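PDB 3I6V: periplasmic His/Glu/Gln/Arg/opine family-binding protein, which binds a free amino acid, lysine in this crystal, in the cleft between its two lobes and probably hands such solutes to an ABC transporter. Local coordinates for residues E77-E80 against V81-T85; T113-I116 against Q117-Y120. All coordinates share one frame; numbering follows the deposited sequence.

Interaction 1: residues E77-E80 against V81-T85. With NA (sodium ion), chain C; LYS (lysine), chain B.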
loop_
_atom_site.group_PDB
_atom_site.type_symbol
_atom_site.label_atom_id
_atom_site.label_comp_id
_atom_site.label_asym_id
_atom_site.label_seq_id
_atom_site.Cartn_x
_atom_site.Cartn_y
_atom_site.Cartn_z
ATOM N N GLU A 77 3.515 -11.762 10.205
ATOM C CA GLU A 77 4.651 -11.068 10.835
ATOM C C GLU A 77 4.223 -9.741 11.457
ATOM O O GLU A 77 4.703 -9.359 12.552
ATOM C CB GLU A 77 5.815 -10.877 9.815
ATOM C CG GLU A 77 6.868 -9.845 10.279
ATOM C CD GLU A 77 8.116 -9.817 9.408
ATOM O OE1 GLU A 77 8.166 -10.541 8.380
ATOM O OE2 GLU A 77 9.039 -9.060 9.759
ATOM N N ARG A 78 3.346 -9.007 10.772
ATOM C CA ARG A 78 2.928 -7.707 11.314
ATOM C C ARG A 78 1.895 -7.930 12.403
ATOM O O ARG A 78 1.779 -7.161 13.323
ATOM C CB ARG A 78 2.365 -6.752 10.250
ATOM C CG ARG A 78 3.476 -6.201 9.339
ATOM C CD ARG A 78 2.885 -5.674 8.027
ATOM N NE ARG A 78 3.937 -5.111 7.170
ATOM C CZ ARG A 78 3.818 -4.945 5.862
ATOM N NH1 ARG A 78 2.733 -5.382 5.238
ATOM N NH2 ARG A 78 4.820 -4.420 5.171
ATOM N N ASP A 79 1.133 -8.984 12.267
ATOM C CA ASP A 79 0.218 -9.391 13.358
ATOM C C ASP A 79 0.932 -9.703 14.707
ATOM O O ASP A 79 0.271 -9.743 15.768
ATOM C CB ASP A 79 -0.689 -10.531 12.865
ATOM C CG ASP A 79 -1.740 -10.963 13.902
ATOM O OD1 ASP A 79 -2.441 -10.088 14.519
ATOM O OD2 ASP A 79 -1.858 -12.197 14.105
ATOM N N GLU A 80 2.264 -9.869 14.700
ATOM C CA GLU A 80 3.017 -10.010 15.962
ATOM C C GLU A 80 2.980 -8.736 16.780
ATOM O O GLU A 80 3.087 -8.808 17.987
ATOM C CB GLU A 80 4.499 -10.373 15.732
ATOM C CG GLU A 80 4.690 -11.654 14.909
ATOM C CD GLU A 80 6.142 -11.859 14.464
ATOM O OE1 GLU A 80 7.018 -11.038 14.813
ATOM O OE2 GLU A 80 6.403 -12.848 13.754
ATOM N N VAL A 81 2.834 -7.568 16.141
ATOM C CA VAL A 81 2.846 -6.281 16.908
ATOM C C VAL A 81 1.589 -5.393 16.812
ATOM O O VAL A 81 1.345 -4.553 17.683
ATOM C CB VAL A 81 4.032 -5.432 16.538
ATOM C CG1 VAL A 81 5.365 -6.081 17.040
ATOM C CG2 VAL A 81 4.037 -5.210 15.001
ATOM N N ILE A 82 0.803 -5.555 15.753
ATOM C CA ILE A 82 -0.426 -4.778 15.594
ATOM C C ILE A 82 -1.561 -5.724 15.209
ATOM O O ILE A 82 -1.283 -6.892 14.937
ATOM C CB ILE A 82 -0.275 -3.668 14.477
ATOM C CG1 ILE A 82 0.034 -4.297 13.127
ATOM C CG2 ILE A 82 0.810 -2.630 14.878
ATOM C CD1 ILE A 82 -0.145 -3.316 11.913
ATOM N N ASP A 83 -2.794 -5.214 15.139
ATOM C CA ASP A 83 -3.954 -5.990 14.682
ATOM C C ASP A 83 -4.564 -5.372 13.422
ATOM O O ASP A 83 -4.579 -4.152 13.267
ATOM C CB ASP A 83 -5.033 -6.036 15.768
ATOM C CG ASP A 83 -4.811 -7.157 16.805
ATOM O OD1 ASP A 83 -3.891 -8.018 16.686
ATOM O OD2 ASP A 83 -5.566 -7.145 17.801
ATOM N N PHE A 84 -5.062 -6.210 12.527
ATOM C CA PHE A 84 -5.635 -5.720 11.253
ATOM C C PHE A 84 -7.163 -5.868 11.223
ATOM O O PHE A 84 -7.704 -6.805 11.825
ATOM C CB PHE A 84 -5.063 -6.512 10.081
ATOM C CG PHE A 84 -3.626 -6.190 9.759
ATOM C CD1 PHE A 84 -2.603 -7.001 10.241
ATOM C CD2 PHE A 84 -3.306 -5.101 8.928
ATOM C CE1 PHE A 84 -1.261 -6.732 9.941
ATOM C CE2 PHE A 84 -1.967 -4.817 8.596
ATOM C CZ PHE A 84 -0.943 -5.628 9.100
ATOM N N THR A 85 -7.846 -4.955 10.531
ATOM C CA THR A 85 -9.224 -5.195 10.072
ATOM C C THR A 85 -9.180 -6.278 9.013
ATOM O O THR A 85 -8.100 -6.692 8.598
ATOM C CB THR A 85 -9.850 -3.905 9.416
ATOM O OG1 THR A 85 -9.110 -3.542 8.230
ATOM C CG2 THR A 85 -9.865 -2.749 10.378
HETATM NA NA NA C . -1.642 -8.822 16.395
HETATM N N LYS B . 1.385 -3.993 0.347
HETATM C CA LYS B . 2.875 -4.076 0.508
HETATM C C LYS B . 3.255 -4.286 1.956
HETATM O O LYS B . 2.371 -4.206 2.821
HETATM C CB LYS B . 3.550 -2.793 -0.038
HETATM C CG LYS B . 3.255 -1.518 0.754
HETATM C CD LYS B . 3.932 -0.288 0.056
HETATM C CE LYS B . 3.744 1.053 0.857
HETATM N NZ LYS B . 4.340 2.240 0.054
HETATM O OXT LYS B . 4.455 -4.516 2.283
HETATM O O HOH W 1 -4.423 -9.026 12.877
#
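The carbonyl oxygen of R78 takes two backbone N-H groups where helix 76-79 runs out: V81 N lies 3.0 Å from R78 O, and I82 N lies 3.1 Å from that same R78 O. I82 N comes nearly head-on to R78 O, with a C=O...N angle of 166°, whereas V81 N stands 52° out of the carbonyl plane. The two bonds close a turn whose residues also supply ligands to a sodium ion. D79 supplies two of them, its carbonyl and its carboxylate, with D79 O lying 2.2 Å from the sodium. Because CG stands anti to the backbone N (chi1 -176°), it lies beside the carbonyl carbon, and OD1 reaches the same ion as O. I82 O and D83 OD1 are the next two ligands, and E186 adds a fifth. D79 OD1 and D83 OD1 are 3.3 Å apart, a closeness of carboxylates that the cation probably makes tolerable; the short reach of aspartate suits so tight a site. A water donates to D79 OD1, at 2.8 Å, and accepts from F84 N, tying the site to the following strand.

R78 itself leads away to the pocket. Its long chain, extended from CG to NE, carries a guanidinium whose two nitrogens each meet one oxygen of the ligand carboxylate: R78 NH1 is 2.7 Å from lysine O, and R78 NH2 is 2.9 Å from lysine OXT. NH1 also bonds S73 O. At the root of the chain, R78 CB rests on the edge of the F84 ring, 3.6 Å from F84 CE1. I57 of helix 56-61 touches R78, V81 and I82, while strand 83-89 continues from the turn and pairs antiparallel with strand 180-184.

Interaction 2: residues T113-I116 against Q117-Y120; sequences TATI and QAGY. With LYS (lysine), chain B.
The hydroxyl oxygen of T115 caps the helix by accepting from A118 N, while the very next N-H after T115, that of I116, is spent on the bound lysine. This is an N-cap built into a ligand pocket, at the start of helix 116-123. A118 N donates to T115 OG1 at 3.0 Å along an almost straight line (170°), and I116 N donates to lysine OXT at 2.8 Å. Threonine fits because OG1 sits between the backbone N and the carbonyl carbon (chi1 59°), turned back toward the first turn; its proton goes to Q112 O. A valine in its place would probably leave both A118 N and Q112 O without their partner, weakening the start of the helix at the ligand's carboxylate. The positive end of the helix would be expected to favour the carboxylate. Regular helical bonding begins at once, G119 N bonding T115 O at 3.0 Å and Y120 N bonding I116 O at 2.9 Å.

The side chains of I116 and Q117 run alongside each other in the same direction. Q117 bends at chi2 (84°), which lays its amide along I116, with Q117 OE1 3.4 Å from I116 CG1, while NE2 bonds S94 OG. The apolar tip of I116 also forms pocket wall, with I116 CD1 4.0 Å from lysine CA.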
loop_
_atom_site.group_PDB
_atom_site.type_symbol
_atom_site.label_atom_id
_atom_site.label_comp_id
_atom_site.label_asym_id
_atom_site.label_seq_id
_atom_site.Cartn_x
_atom_site.Cartn_y
_atom_site.Cartn_z
ATOM N N THR A 113 11.766 -0.382 1.736
ATOM C CA THR A 113 12.071 -0.933 3.049
ATOM C C THR A 113 10.806 -1.368 3.791
ATOM O O THR A 113 9.762 -0.769 3.613
ATOM C CB THR A 113 12.789 0.118 3.954
ATOM O OG1 THR A 113 13.921 0.640 3.248
ATOM C CG2 THR A 113 13.312 -0.527 5.158
ATOM N N ALA A 114 10.922 -2.397 4.622
ATOM C CA ALA A 114 9.803 -2.852 5.470
ATOM C C ALA A 114 8.542 -3.233 4.687
ATOM O O ALA A 114 7.435 -2.915 5.123
ATOM C CB ALA A 114 9.452 -1.774 6.587
ATOM N N THR A 115 8.705 -3.895 3.538
ATOM C CA THR A 115 7.543 -4.357 2.771
ATOM C C THR A 115 7.634 -5.867 2.504
ATOM O O THR A 115 8.708 -6.477 2.628
ATOM C CB THR A 115 7.426 -3.659 1.385
ATOM O OG1 THR A 115 8.597 -3.906 0.626
ATOM C CG2 THR A 115 7.167 -2.115 1.531
ATOM N N ILE A 116 6.518 -6.454 2.089
ATOM C CA ILE A 116 6.526 -7.880 1.753
ATOM C C ILE A 116 7.393 -8.083 0.524
ATOM O O ILE A 116 8.018 -9.140 0.366
ATOM C CB ILE A 116 5.105 -8.428 1.570
ATOM C CG1 ILE A 116 4.379 -7.715 0.420
ATOM C CG2 ILE A 116 4.324 -8.259 2.888
ATOM C CD1 ILE A 116 2.904 -8.041 0.295
ATOM N N GLN A 117 7.461 -7.049 -0.327
ATOM C CA GLN A 117 8.274 -7.130 -1.567
ATOM C C GLN A 117 9.744 -7.179 -1.224
ATOM O O GLN A 117 10.483 -8.029 -1.750
ATOM C CB GLN A 117 7.940 -5.991 -2.553
ATOM C CG GLN A 117 6.575 -6.187 -3.251
ATOM C CD GLN A 117 5.413 -5.681 -2.398
ATOM O OE1 GLN A 117 5.640 -5.060 -1.352
ATOM N NE2 GLN A 117 4.166 -5.948 -2.832
ATOM N N ALA A 118 10.180 -6.312 -0.314
ATOM C CA ALA A 118 11.548 -6.416 0.191
ATOM C C ALA A 118 11.815 -7.798 0.822
ATOM O O ALA A 118 12.861 -8.372 0.584
ATOM C CB ALA A 118 11.857 -5.313 1.216
ATOM N N GLY A 119 10.899 -8.308 1.628
ATOM C CA GLY A 119 11.076 -9.663 2.222
ATOM C C GLY A 119 11.257 -10.769 1.171
ATOM O O GLY A 119 12.115 -11.645 1.314
ATOM N N TYR A 120 10.470 -10.704 0.102
ATOM C CA TYR A 120 10.503 -11.699 -0.975
ATOM C C TYR A 120 11.833 -11.621 -1.696
ATOM O O TYR A 120 12.457 -12.649 -1.980
ATOM C CB TYR A 120 9.349 -11.428 -1.953
ATOM C CG TYR A 120 9.325 -12.340 -3.166
ATOM C CD1 TYR A 120 8.580 -13.512 -3.169
ATOM C CD2 TYR A 120 10.031 -12.001 -4.328
ATOM C CE1 TYR A 120 8.549 -14.359 -4.306
ATOM C CE2 TYR A 120 10.002 -12.826 -5.472
ATOM C CZ TYR A 120 9.271 -14.001 -5.456
ATOM O OH TYR A 120 9.256 -14.810 -6.600
HETATM N N LYS B . 1.385 -3.993 0.347
HETATM C CA LYS B . 2.875 -4.076 0.508
HETATM C C LYS B . 3.255 -4.286 1.956
HETATM O O LYS B . 2.371 -4.206 2.821
HETATM C CB LYS B . 3.550 -2.793 -0.038
HETATM C CG LYS B . 3.255 -1.518 0.754
HETATM C CD LYS B . 3.932 -0.288 0.056
HETATM C CE LYS B . 3.744 1.053 0.857
HETATM N NZ LYS B . 4.340 2.240 0.054
HETATM O OXT LYS B . 4.455 -4.516 2.283
#

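In the fold
Interaction 1 comes first along the chain and interaction 2 follows, their centres about 16 Å apart. They belong to the two lobes of the periplasmic binding protein fold: residues 77-85 pass from helix 76-79 into strand 83-89, whereas residues 113-120 connect strand 108-112 of the mixed sheet to helix 116-123. The bound lysine lies between, its carboxylate shared by both. R78 spans the cleft, with R78 NH2 3.0 Å from A114 O in a probable hydrogen bond that joins the lobes directly. Such bridging is consistent with a closed, ligand-filled state, while the sodium site stays on the far side of interaction 1 from the ligand.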